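Local coordinates for elongation factor G (Thermus thermophilus, PDB 2DY1), which binds GTP with a magnesium ion and probably acts as a GTPase elongation factor that drives translocation in protein synthesis, at residues T420-L425 with E448-K453; P455-I460 with P529-K534; K522-G527 with A567-L572. All blocks are in the same frame, centred on the assembly; numbering follows the deposited sequence.

Overall arrangement
The three contacts follow the chain from domain III through domain IV to the start of the C-terminal domain, all away from the GTP and magnesium site. Contact 1 and contact 2 have centres about 22 Å apart, yet they meet where Thr420 CG2 packs 4.2 Å from Pro455 CA. Contacts 2 and 3 interlock, with centres about 7 Å apart and segments that alternate along the chain. Glu458 OE2 approaches Ala526 N at 2.8 Å, a probable hydrogen bond, and strands 457-460 and 569-583 are antiparallel neighbours in one sheet. Contacts 1 and 3 do not touch; their nearest atoms are about 9 Å apart.

Contact 1: T420-L425 with E448-K453; sequences TGELLL and EFSVPK
The carboxylate of Glu422 overlaps the first methylenes of Lys453, its OE2 lying 3.4 Å from Lys453 CG, as the two side chains cross obliquely. This happens at one end of the four-stranded antiparallel sheet of domain III, whose strand-helix-strand-strand-helix-strand order is that of a double-split beta-alpha-beta (ferredoxin-like) fold. Strands 423-427 and 447-450 are not neighbours there: strand 383-389 runs between them, so side chains and water, rather than a backbone ladder, join the two segments. Glu422 is long enough to span the gap. Its CG stands anti to the carbonyl carbon (chi1 -60°) and the chain is extended beyond it, which carries the acid to the backbone of Lys453. There Lys453 N donates to Glu422 OE1 over 2.9 Å, almost straight at 172°, approaching from above the carboxylate plane. The lysine ammonium does not pair with this acid; NZ stays 4.7 Å from OE2, although the opposite charges probably still attract. A water donates to OE1 and, weakly, to Lys453 O, and it also meets Thr420 OG1. Gly421 makes the turn between Thr420 and Glu422 with a positive phi, at which a side chain would jam against the preceding carbonyl oxygen. Apolar residues take over beyond the acid. Leu424 sets CD2 4.0 Å from CB of the compact Pro452 ring, and Leu425 CD2 reaches Phe449 CZ at 4.3 Å, Leu425 and Phe449 both also packing on Leu433 of helix 430-442. Ser450 OG is hydrogen-bonded to His388 and donates to a second water, which in turn gives one proton to Val451 O and the other to Glu422 OE2, 2.7 Å away.

Contact 2: P455-I460 with P529-K534; sequences PYRETI and PVMGFK
Met531 O is gripped twice by one residue: the hydroxyl Thr459 OG1 donates to it over 2.6 Å, and Thr459 CA brings a C-H to 3.4 Å. The threonine reaches it because OG1 stands anti to the backbone N (chi1 -166°). Gly532 follows with a positive phi, and any CB there would collide with Thr459 OG1, so glycine suits both the turn and the hydroxyl. Arg457 crosses Met531 at about a right angle, its CD 3.8 Å from Met531 SD, while its NH2 forms a salt bridge with Glu419. An alanine in place of Arg457 would probably leave Glu419 without its positive mate and open a gap beside the thioether of Met531. Glu458 sends its carboxylate the other way, to the backbone N-H groups of Leu525, Ala526 and Phe528, an acid suited to gathering several donors. Beyond the polar part, Ile460 CD1 packs 3.8 Å from Phe533 CB, extending an apolar patch shared with Leu487. The backbone of Glu458 supplies the register: Glu458 N donates to Pro529 O over 2.9 Å, and Met531 N donates to Glu458 O over 2.8 Å. One residue bonded in this way to those flanking Val530 is the signature of a parallel beta bridge, here a single one within domain IV.

Contact 3: K522-G527 with A567-L572; sequences KGVLAG and AHPVLL
Leu525 pushes its CD2 methyl against the flat backbone between Val570 and Leu571, 3.4 Å from Val570 C and above the face of that peptide. With CG anti to the backbone N (chi1 -172°), the leucine leans out of its turn toward the strand. The same methyl fits the shallow hollow between the Pro569 carbonyl and the side chain of Leu571, whose CB lies 4.2 Å from it. A second bump sits beside the first: Val524 CG2 rests 4.0 Å from Pro569 CG, the branched valine and the ring crossing at about a right angle. Between these two points Leu525 CB stands 4.3 Å from Pro569 CB, so Val524 and Leu525 approach the proline ring from the same side, over its CB and CG atoms. Pro569 opens strand 569-583, the first strand of the C-terminal domain, whose strand and helix order matches a double-split beta-alpha-beta fold; the loop 522-527 belongs to domain IV, so the contact lies at the junction of the two. Helix 651-663 also borders the apolar patch, touching Leu525 through Val658 and Leu571 through Ala654 and Ile657. No hydrogen bond links the segments; the methyls of Val524 and Leu525 suit a join made by apolar packing. Met564 of helix 549-566 packs on both Val524 and Pro569.

Contact 1: T420-L425 with E448-K453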
ATOM      1  N   THR A 420       8.433 -16.434 -18.301  1.00 27.33           N
ATOM      2  CA  THR A 420       9.599 -17.070 -17.679  1.00 24.35           C
ATOM      3  C   THR A 420       9.275 -18.317 -16.858  1.00 23.93           C
ATOM      4  O   THR A 420      10.170 -19.089 -16.501  1.00 27.03           O
ATOM      5  CB  THR A 420      10.324 -16.084 -16.750  1.00 28.19           C
ATOM      6  OG1 THR A 420       9.453 -15.732 -15.668  1.00 27.92           O
ATOM      7  CG2 THR A 420      10.725 -14.821 -17.514  1.00 26.69           C
ATOM      8  N   GLY A 421       7.997 -18.495 -16.541  1.00 23.48           N
ATOM      9  CA  GLY A 421       7.567 -19.642 -15.757  1.00 26.00           C
ATOM     10  C   GLY A 421       7.696 -19.480 -14.246  1.00 28.44           C
ATOM     11  O   GLY A 421       7.257 -20.343 -13.494  1.00 24.58           O
ATOM     12  N   GLU A 422       8.269 -18.376 -13.782  1.00 19.83           N
ATOM     13  CA  GLU A 422       8.436 -18.215 -12.340  1.00 18.97           C
ATOM     14  C   GLU A 422       7.166 -17.804 -11.602  1.00 23.46           C
ATOM     15  O   GLU A 422       6.252 -17.228 -12.190  1.00 23.52           O
ATOM     16  CB  GLU A 422       9.532 -17.184 -12.052  1.00 21.82           C
ATOM     17  CG  GLU A 422      10.901 -17.557 -12.603  1.00 23.22           C
ATOM     18  CD  GLU A 422      11.998 -16.636 -12.105  1.00 19.87           C
ATOM     19  OE1 GLU A 422      11.866 -15.417 -12.272  1.00 20.46           O
ATOM     20  OE2 GLU A 422      12.996 -17.139 -11.549  1.00 22.80           O
ATOM     21  N   LEU A 423       7.120 -18.126 -10.308  1.00 16.87           N
ATOM     22  CA  LEU A 423       6.015 -17.733  -9.442  1.00 16.61           C
ATOM     23  C   LEU A 423       6.525 -16.450  -8.780  1.00 18.61           C
ATOM     24  O   LEU A 423       7.482 -16.477  -8.003  1.00 18.45           O
ATOM     25  CB  LEU A 423       5.745 -18.803  -8.384  1.00 17.35           C
ATOM     26  CG  LEU A 423       4.675 -18.432  -7.357  1.00 21.27           C
ATOM     27  CD1 LEU A 423       3.336 -18.210  -8.068  1.00 20.86           C
ATOM     28  CD2 LEU A 423       4.559 -19.510  -6.318  1.00 21.19           C
ATOM     29  N   LEU A 424       5.887 -15.325  -9.077  1.00 15.68           N
ATOM     30  CA  LEU A 424       6.352 -14.060  -8.532  1.00 14.57           C
ATOM     31  C   LEU A 424       5.473 -13.542  -7.430  1.00 17.69           C
ATOM     32  O   LEU A 424       4.256 -13.701  -7.468  1.00 15.03           O
ATOM     33  CB  LEU A 424       6.413 -12.993  -9.622  1.00 17.03           C
ATOM     34  CG  LEU A 424       7.266 -13.269 -10.864  1.00 16.96           C
ATOM     35  CD1 LEU A 424       7.206 -12.053 -11.764  1.00 23.21           C
ATOM     36  CD2 LEU A 424       8.721 -13.583 -10.454  1.00 19.37           C
ATOM     37  N   LEU A 425       6.115 -12.939  -6.436  1.00 14.08           N
ATOM     38  CA  LEU A 425       5.412 -12.290  -5.332  1.00 12.79           C
ATOM     39  C   LEU A 425       5.780 -10.813  -5.468  1.00 16.21           C
ATOM     40  O   LEU A 425       6.954 -10.456  -5.554  1.00 13.38           O
ATOM     41  CB  LEU A 425       5.878 -12.807  -3.978  1.00 12.39           C
ATOM     42  CG  LEU A 425       5.117 -12.181  -2.784  1.00 13.99           C
ATOM     43  CD1 LEU A 425       3.645 -12.578  -2.811  1.00 15.99           C
ATOM     44  CD2 LEU A 425       5.755 -12.657  -1.489  1.00 14.97           C
ATOM     45  N   GLU A 448      12.220 -19.101  -0.205  1.00 13.79           N
ATOM     46  CA  GLU A 448      13.364 -18.248  -0.499  1.00 15.26           C
ATOM     47  C   GLU A 448      12.991 -17.353  -1.666  1.00 13.54           C
ATOM     48  O   GLU A 448      12.243 -17.772  -2.546  1.00 16.59           O
ATOM     49  CB  GLU A 448      14.579 -19.088  -0.916  1.00 20.69           C
ATOM     50  CG  GLU A 448      14.846 -20.309  -0.032  1.00 25.34           C
ATOM     51  CD  GLU A 448      14.879 -19.948   1.425  1.00 29.27           C
ATOM     52  OE1 GLU A 448      15.417 -18.869   1.753  1.00 30.01           O
ATOM     53  OE2 GLU A 448      14.367 -20.739   2.244  1.00 26.21           O
ATOM     54  N   PHE A 449      13.531 -16.137  -1.669  1.00 16.13           N
ATOM     55  CA  PHE A 449      13.311 -15.182  -2.754  1.00 14.04           C
ATOM     56  C   PHE A 449      14.555 -15.098  -3.639  1.00 18.44           C
ATOM     57  O   PHE A 449      15.682 -15.202  -3.149  1.00 18.35           O
ATOM     58  CB  PHE A 449      13.083 -13.765  -2.211  1.00 14.13           C
ATOM     59  CG  PHE A 449      11.895 -13.622  -1.309  1.00 14.20           C
ATOM     60  CD1 PHE A 449      10.816 -14.483  -1.393  1.00 15.50           C
ATOM     61  CD2 PHE A 449      11.827 -12.543  -0.426  1.00 20.82           C
ATOM     62  CE1 PHE A 449       9.679 -14.271  -0.621  1.00 20.70           C
ATOM     63  CE2 PHE A 449      10.690 -12.326   0.348  1.00 17.02           C
ATOM     64  CZ  PHE A 449       9.617 -13.186   0.249  1.00 19.45           C
ATOM     65  N   SER A 450      14.350 -14.907  -4.940  1.00 16.99           N
ATOM     66  CA  SER A 450      15.467 -14.687  -5.853  1.00 17.50           C
ATOM     67  C   SER A 450      15.101 -13.518  -6.774  1.00 17.45           C
ATOM     68  O   SER A 450      13.940 -13.101  -6.844  1.00 16.27           O
ATOM     69  CB  SER A 450      15.764 -15.937  -6.686  1.00 22.48           C
ATOM     70  OG  SER A 450      14.709 -16.230  -7.580  1.00 21.73           O
ATOM     71  N   VAL A 451      16.093 -12.955  -7.457  1.00 17.84           N
ATOM     72  CA  VAL A 451      15.824 -11.872  -8.382  1.00 20.22           C
ATOM     73  C   VAL A 451      15.126 -12.530  -9.572  1.00 20.31           C
ATOM     74  O   VAL A 451      15.600 -13.545 -10.094  1.00 22.30           O
ATOM     75  CB  VAL A 451      17.129 -11.217  -8.878  1.00 22.16           C
ATOM     76  CG1 VAL A 451      16.814 -10.136  -9.898  1.00 24.78           C
ATOM     77  CG2 VAL A 451      17.902 -10.625  -7.694  1.00 23.83           C
ATOM     78  N   PRO A 452      13.991 -11.970 -10.018  1.00 15.47           N
ATOM     79  CA  PRO A 452      13.285 -12.569 -11.158  1.00 15.17           C
ATOM     80  C   PRO A 452      14.144 -12.628 -12.414  1.00 16.50           C
ATOM     81  O   PRO A 452      14.985 -11.756 -12.650  1.00 20.85           O
ATOM     82  CB  PRO A 452      12.096 -11.625 -11.377  1.00 16.02           C
ATOM     83  CG  PRO A 452      11.837 -11.061  -9.979  1.00 17.14           C
ATOM     84  CD  PRO A 452      13.252 -10.818  -9.471  1.00 17.78           C
ATOM     85  N   LYS A 453      13.896 -13.651 -13.221  1.00 18.90           N
ATOM     86  CA  LYS A 453      14.587 -13.807 -14.498  1.00 22.38           C
ATOM     87  C   LYS A 453      14.068 -12.722 -15.439  1.00 22.04           C
ATOM     88  O   LYS A 453      12.895 -12.362 -15.388  1.00 23.17           O
ATOM     89  CB  LYS A 453      14.285 -15.180 -15.082  1.00 23.74           C
ATOM     90  CG  LYS A 453      14.893 -16.314 -14.300  1.00 28.58           C
ATOM     91  CD  LYS A 453      14.489 -17.638 -14.893  1.00 39.57           C
ATOM     92  CE  LYS A 453      15.117 -18.796 -14.144  1.00 46.69           C
ATOM     93  NZ  LYS A 453      14.685 -20.093 -14.735  1.00 56.40           N
TER
HETATM   94  O   HOH W   1      10.383 -14.034 -14.048  1.00 25.23           O
HETATM   95  O   HOH W   2      15.114 -16.105 -10.287  1.00 28.65           O

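Contact 2: P455-I460 with P529-K534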
ATOM      1  N   PRO A 455      12.743 -11.218 -18.875  1.00 20.13           N
ATOM      2  CA  PRO A 455      12.037 -11.766 -20.036  1.00 23.04           C
ATOM      3  C   PRO A 455      12.649 -11.303 -21.361  1.00 20.60           C
ATOM      4  O   PRO A 455      12.097 -10.442 -22.054  1.00 21.47           O
ATOM      5  CB  PRO A 455      10.610 -11.265 -19.830  1.00 22.26           C
ATOM      6  CG  PRO A 455      10.832  -9.930 -19.194  1.00 22.37           C
ATOM      7  CD  PRO A 455      11.915 -10.218 -18.180  1.00 18.40           C
ATOM      8  N   TYR A 456      13.802 -11.870 -21.694  1.00 23.39           N
ATOM      9  CA  TYR A 456      14.477 -11.540 -22.945  1.00 22.42           C
ATOM     10  C   TYR A 456      13.601 -12.007 -24.099  1.00 25.49           C
ATOM     11  O   TYR A 456      12.740 -12.873 -23.943  1.00 20.57           O
ATOM     12  CB  TYR A 456      15.829 -12.251 -23.033  1.00 21.88           C
ATOM     13  CG  TYR A 456      16.853 -11.732 -22.062  1.00 23.28           C
ATOM     14  CD1 TYR A 456      17.448 -10.486 -22.247  1.00 25.61           C
ATOM     15  CD2 TYR A 456      17.205 -12.473 -20.938  1.00 25.49           C
ATOM     16  CE1 TYR A 456      18.378  -9.985 -21.324  1.00 29.09           C
ATOM     17  CE2 TYR A 456      18.125 -11.983 -20.013  1.00 22.71           C
ATOM     18  CZ  TYR A 456      18.702 -10.744 -20.211  1.00 26.25           C
ATOM     19  OH  TYR A 456      19.591 -10.257 -19.276  1.00 29.73           O
ATOM     20  N   ARG A 457      13.816 -11.418 -25.265  1.00 24.57           N
ATOM     21  CA  ARG A 457      13.056 -11.811 -26.434  1.00 21.75           C
ATOM     22  C   ARG A 457      14.003 -11.827 -27.609  1.00 28.10           C
ATOM     23  O   ARG A 457      15.204 -11.604 -27.443  1.00 24.11           O
ATOM     24  CB  ARG A 457      11.889 -10.853 -26.659  1.00 23.44           C
ATOM     25  CG  ARG A 457      10.866 -10.993 -25.544  1.00 18.84           C
ATOM     26  CD  ARG A 457       9.535 -10.380 -25.860  1.00 26.51           C
ATOM     27  NE  ARG A 457       8.631 -10.552 -24.730  1.00 24.85           N
ATOM     28  CZ  ARG A 457       7.572  -9.786 -24.525  1.00 25.77           C
ATOM     29  NH1 ARG A 457       7.295  -8.819 -25.385  1.00 28.31           N
ATOM     30  NH2 ARG A 457       6.827  -9.949 -23.439  1.00 27.01           N
ATOM     31  N   GLU A 458      13.473 -12.119 -28.790  1.00 20.91           N
ATOM     32  CA  GLU A 458      14.303 -12.173 -29.983  1.00 22.98           C
ATOM     33  C   GLU A 458      13.571 -11.544 -31.150  1.00 20.66           C
ATOM     34  O   GLU A 458      12.362 -11.364 -31.104  1.00 21.23           O
ATOM     35  CB  GLU A 458      14.614 -13.629 -30.341  1.00 23.94           C
ATOM     36  CG  GLU A 458      15.415 -14.375 -29.288  1.00 28.66           C
ATOM     37  CD  GLU A 458      15.615 -15.837 -29.636  1.00 31.91           C
ATOM     38  OE1 GLU A 458      15.636 -16.165 -30.845  1.00 29.10           O
ATOM     39  OE2 GLU A 458      15.767 -16.657 -28.706  1.00 30.85           O
ATOM     40  N   THR A 459      14.321 -11.196 -32.190  1.00 23.87           N
ATOM     41  CA  THR A 459      13.726 -10.640 -33.396  1.00 23.05           C
ATOM     42  C   THR A 459      14.672 -10.912 -34.556  1.00 22.31           C
ATOM     43  O   THR A 459      15.693 -11.592 -34.385  1.00 26.17           O
ATOM     44  CB  THR A 459      13.429  -9.129 -33.268  1.00 22.45           C
ATOM     45  OG1 THR A 459      12.565  -8.730 -34.347  1.00 23.58           O
ATOM     46  CG2 THR A 459      14.713  -8.302 -33.314  1.00 25.07           C
ATOM     47  N   ILE A 460      14.332 -10.404 -35.735  1.00 25.06           N
ATOM     48  CA  ILE A 460      15.166 -10.629 -36.910  1.00 25.39           C
ATOM     49  C   ILE A 460      15.650  -9.328 -37.541  1.00 23.25           C
ATOM     50  O   ILE A 460      14.986  -8.300 -37.443  1.00 23.30           O
ATOM     51  CB  ILE A 460      14.410 -11.454 -37.973  1.00 22.30           C
ATOM     52  CG1 ILE A 460      13.045 -10.830 -38.260  1.00 21.25           C
ATOM     53  CG2 ILE A 460      14.237 -12.887 -37.495  1.00 18.73           C
ATOM     54  CD1 ILE A 460      12.281 -11.521 -39.414  1.00 19.90           C
ATOM     55  N   PRO A 529      10.837 -15.752 -26.542  1.00 24.68           N
ATOM     56  CA  PRO A 529       9.743 -15.394 -27.458  1.00 26.46           C
ATOM     57  C   PRO A 529      10.238 -14.454 -28.548  1.00 23.78           C
ATOM     58  O   PRO A 529      11.045 -13.560 -28.280  1.00 22.19           O
ATOM     59  CB  PRO A 529       8.722 -14.716 -26.541  1.00 22.92           C
ATOM     60  CG  PRO A 529       8.934 -15.436 -25.230  1.00 18.91           C
ATOM     61  CD  PRO A 529      10.447 -15.468 -25.146  1.00 23.11           C
ATOM     62  N   VAL A 530       9.750 -14.654 -29.774  1.00 22.61           N
ATOM     63  CA  VAL A 530      10.166 -13.828 -30.906  1.00 19.95           C
ATOM     64  C   VAL A 530       9.133 -12.760 -31.215  1.00 18.41           C
ATOM     65  O   VAL A 530       7.928 -13.011 -31.157  1.00 21.21           O
ATOM     66  CB  VAL A 530      10.380 -14.685 -32.186  1.00 19.85           C
ATOM     67  CG1 VAL A 530      11.036 -13.842 -33.277  1.00 20.71           C
ATOM     68  CG2 VAL A 530      11.231 -15.906 -31.860  1.00 21.48           C
ATOM     69  N   MET A 531       9.614 -11.568 -31.538  1.00 18.06           N
ATOM     70  CA  MET A 531       8.747 -10.451 -31.864  1.00 19.83           C
ATOM     71  C   MET A 531       9.350  -9.622 -33.000  1.00 19.42           C
ATOM     72  O   MET A 531      10.422  -9.932 -33.522  1.00 19.61           O
ATOM     73  CB  MET A 531       8.549  -9.551 -30.633  1.00 24.30           C
ATOM     74  CG  MET A 531       9.839  -8.963 -30.061  1.00 21.42           C
ATOM     75  SD  MET A 531       9.556  -7.793 -28.678  1.00 32.08           S
ATOM     76  CE  MET A 531       7.977  -8.295 -28.176  1.00 22.19           C
ATOM     77  N   GLY A 532       8.637  -8.572 -33.379  1.00 21.50           N
ATOM     78  CA  GLY A 532       9.126  -7.691 -34.420  1.00 21.19           C
ATOM     79  C   GLY A 532       9.287  -8.300 -35.802  1.00 20.45           C
ATOM     80  O   GLY A 532      10.309  -8.089 -36.458  1.00 21.91           O
ATOM     81  N   PHE A 533       8.291  -9.058 -36.251  1.00 21.04           N
ATOM     82  CA  PHE A 533       8.355  -9.644 -37.590  1.00 21.73           C
ATOM     83  C   PHE A 533       6.992  -9.723 -38.234  1.00 19.05           C
ATOM     84  O   PHE A 533       5.969  -9.825 -37.552  1.00 19.28           O
ATOM     85  CB  PHE A 533       8.949 -11.059 -37.566  1.00 20.09           C
ATOM     86  CG  PHE A 533       8.112 -12.065 -36.837  1.00 17.96           C
ATOM     87  CD1 PHE A 533       8.328 -12.326 -35.482  1.00 20.09           C
ATOM     88  CD2 PHE A 533       7.092 -12.755 -37.493  1.00 20.06           C
ATOM     89  CE1 PHE A 533       7.546 -13.257 -34.799  1.00 16.89           C
ATOM     90  CE2 PHE A 533       6.305 -13.683 -36.818  1.00 17.97           C
ATOM     91  CZ  PHE A 533       6.531 -13.940 -35.464  1.00 19.16           C
ATOM     92  N   LYS A 534       6.999  -9.681 -39.562  1.00 19.80           N
ATOM     93  CA  LYS A 534       5.787  -9.811 -40.345  1.00 18.96           C
ATOM     94  C   LYS A 534       5.949 -11.186 -40.973  1.00 15.46           C
ATOM     95  O   LYS A 534       7.025 -11.511 -41.484  1.00 19.24           O
ATOM     96  CB  LYS A 534       5.717  -8.735 -41.432  1.00 27.93           C
ATOM     97  CG  LYS A 534       4.463  -8.816 -42.293  1.00 32.60           C
ATOM     98  CD  LYS A 534       4.454  -7.740 -43.380  1.00 41.10           C
ATOM     99  CE  LYS A 534       4.457  -6.337 -42.788  1.00 48.23           C
ATOM    100  NZ  LYS A 534       4.377  -5.284 -43.842  1.00 56.00           N
TER

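Contact 3: K522-G527 with A567-L572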
ATOM      1  N   LYS A 522       9.391 -19.731 -28.984  1.00 28.20           N
ATOM      2  CA  LYS A 522      10.767 -20.117 -28.709  1.00 27.90           C
ATOM      3  C   LYS A 522      11.704 -19.826 -29.879  1.00 28.19           C
ATOM      4  O   LYS A 522      11.847 -20.643 -30.787  1.00 32.01           O
ATOM      5  CB  LYS A 522      10.823 -21.602 -28.355  1.00 35.58           C
ATOM      6  CG  LYS A 522      10.171 -21.931 -27.022  1.00 44.82           C
ATOM      7  CD  LYS A 522      10.317 -23.407 -26.681  1.00 53.51           C
ATOM      8  CE  LYS A 522       9.755 -23.711 -25.295  1.00 57.71           C
ATOM      9  NZ  LYS A 522       9.856 -25.160 -24.955  1.00 63.85           N
ATOM     10  N   GLY A 523      12.351 -18.666 -29.838  1.00 26.36           N
ATOM     11  CA  GLY A 523      13.263 -18.265 -30.895  1.00 28.28           C
ATOM     12  C   GLY A 523      14.480 -19.150 -31.087  1.00 30.61           C
ATOM     13  O   GLY A 523      14.921 -19.843 -30.165  1.00 29.34           O
ATOM     14  N   VAL A 524      15.044 -19.103 -32.290  1.00 26.39           N
ATOM     15  CA  VAL A 524      16.207 -19.921 -32.617  1.00 29.75           C
ATOM     16  C   VAL A 524      17.522 -19.442 -32.013  1.00 29.40           C
ATOM     17  O   VAL A 524      18.469 -20.222 -31.903  1.00 32.97           O
ATOM     18  CB  VAL A 524      16.394 -20.037 -34.159  1.00 23.49           C
ATOM     19  CG1 VAL A 524      15.157 -20.650 -34.786  1.00 32.12           C
ATOM     20  CG2 VAL A 524      16.672 -18.674 -34.757  1.00 32.30           C
ATOM     21  N   LEU A 525      17.599 -18.176 -31.621  1.00 33.71           N
ATOM     22  CA  LEU A 525      18.845 -17.649 -31.069  1.00 32.40           C
ATOM     23  C   LEU A 525      19.155 -18.172 -29.673  1.00 34.67           C
ATOM     24  O   LEU A 525      20.254 -18.665 -29.416  1.00 37.13           O
ATOM     25  CB  LEU A 525      18.823 -16.116 -31.050  1.00 29.44           C
ATOM     26  CG  LEU A 525      20.141 -15.436 -30.662  1.00 31.91           C
ATOM     27  CD1 LEU A 525      21.301 -16.090 -31.414  1.00 35.51           C
ATOM     28  CD2 LEU A 525      20.064 -13.947 -30.979  1.00 32.53           C
ATOM     29  N   ALA A 526      18.187 -18.074 -28.772  1.00 29.92           N
ATOM     30  CA  ALA A 526      18.394 -18.530 -27.407  1.00 31.26           C
ATOM     31  C   ALA A 526      17.106 -19.028 -26.763  1.00 32.54           C
ATOM     32  O   ALA A 526      17.001 -19.090 -25.540  1.00 36.10           O
ATOM     33  CB  ALA A 526      19.003 -17.403 -26.581  1.00 31.78           C
ATOM     34  N   GLY A 527      16.119 -19.360 -27.590  1.00 32.23           N
ATOM     35  CA  GLY A 527      14.857 -19.881 -27.082  1.00 25.85           C
ATOM     36  C   GLY A 527      13.858 -18.935 -26.416  1.00 26.19           C
ATOM     37  O   GLY A 527      12.939 -19.394 -25.738  1.00 27.15           O
ATOM     38  N   ALA A 567      17.209 -15.358 -41.072  1.00 22.53           N
ATOM     39  CA  ALA A 567      16.845 -13.950 -40.974  1.00 27.43           C
ATOM     40  C   ALA A 567      17.675 -13.100 -40.012  1.00 30.54           C
ATOM     41  O   ALA A 567      17.227 -12.040 -39.573  1.00 26.26           O
ATOM     42  CB  ALA A 567      15.363 -13.838 -40.626  1.00 24.70           C
ATOM     43  N   HIS A 568      18.890 -13.553 -39.718  1.00 32.96           N
ATOM     44  CA  HIS A 568      19.793 -12.840 -38.814  1.00 32.05           C
ATOM     45  C   HIS A 568      19.120 -12.435 -37.502  1.00 29.45           C
ATOM     46  O   HIS A 568      18.867 -11.255 -37.233  1.00 29.01           O
ATOM     47  CB  HIS A 568      20.377 -11.610 -39.497  1.00 37.95           C
ATOM     48  CG  HIS A 568      21.577 -11.057 -38.797  1.00 53.27           C
ATOM     49  ND1 HIS A 568      21.487 -10.128 -37.783  1.00 57.85           N
ATOM     50  CD2 HIS A 568      22.893 -11.350 -38.923  1.00 55.31           C
ATOM     51  CE1 HIS A 568      22.696  -9.874 -37.313  1.00 55.04           C
ATOM     52  NE2 HIS A 568      23.567 -10.604 -37.988  1.00 59.50           N
ATOM     53  N   PRO A 569      18.818 -13.427 -36.668  1.00 26.17           N
ATOM     54  CA  PRO A 569      18.178 -13.226 -35.367  1.00 33.75           C
ATOM     55  C   PRO A 569      19.097 -12.508 -34.378  1.00 33.73           C
ATOM     56  O   PRO A 569      20.319 -12.676 -34.414  1.00 32.33           O
ATOM     57  CB  PRO A 569      17.839 -14.651 -34.931  1.00 30.00           C
ATOM     58  CG  PRO A 569      18.876 -15.482 -35.615  1.00 36.21           C
ATOM     59  CD  PRO A 569      18.958 -14.862 -36.969  1.00 29.43           C
ATOM     60  N   VAL A 570      18.501 -11.693 -33.512  1.00 29.27           N
ATOM     61  CA  VAL A 570      19.250 -10.953 -32.507  1.00 27.42           C
ATOM     62  C   VAL A 570      18.496 -10.935 -31.181  1.00 35.77           C
ATOM     63  O   VAL A 570      17.265 -11.016 -31.158  1.00 28.96           O
ATOM     64  CB  VAL A 570      19.509  -9.492 -32.939  1.00 35.53           C
ATOM     65  CG1 VAL A 570      20.303  -9.472 -34.235  1.00 34.95           C
ATOM     66  CG2 VAL A 570      18.197  -8.746 -33.097  1.00 33.38           C
ATOM     67  N   LEU A 571      19.246 -10.815 -30.085  1.00 30.79           N
ATOM     68  CA  LEU A 571      18.679 -10.799 -28.737  1.00 30.25           C
ATOM     69  C   LEU A 571      18.186  -9.421 -28.322  1.00 28.52           C
ATOM     70  O   LEU A 571      18.843  -8.407 -28.577  1.00 29.97           O
ATOM     71  CB  LEU A 571      19.726 -11.283 -27.734  1.00 33.05           C
ATOM     72  CG  LEU A 571      19.224 -11.599 -26.321  1.00 33.78           C
ATOM     73  CD1 LEU A 571      18.369 -12.857 -26.348  1.00 29.26           C
ATOM     74  CD2 LEU A 571      20.413 -11.791 -25.395  1.00 33.52           C
ATOM     75  N   LEU A 572      17.022  -9.387 -27.678  1.00 28.38           N
ATOM     76  CA  LEU A 572      16.428  -8.138 -27.210  1.00 22.16           C
ATOM     77  C   LEU A 572      16.246  -8.219 -25.697  1.00 22.76           C
ATOM     78  O   LEU A 572      16.073  -9.301 -25.151  1.00 23.51           O
ATOM     79  CB  LEU A 572      15.057  -7.915 -27.854  1.00 25.37           C
ATOM     80  CG  LEU A 572      14.964  -7.846 -29.380  1.00 24.38           C
ATOM     81  CD1 LEU A 572      13.505  -7.689 -29.771  1.00 25.74           C
ATOM     82  CD2 LEU A 572      15.784  -6.670 -29.907  1.00 28.12           C
TER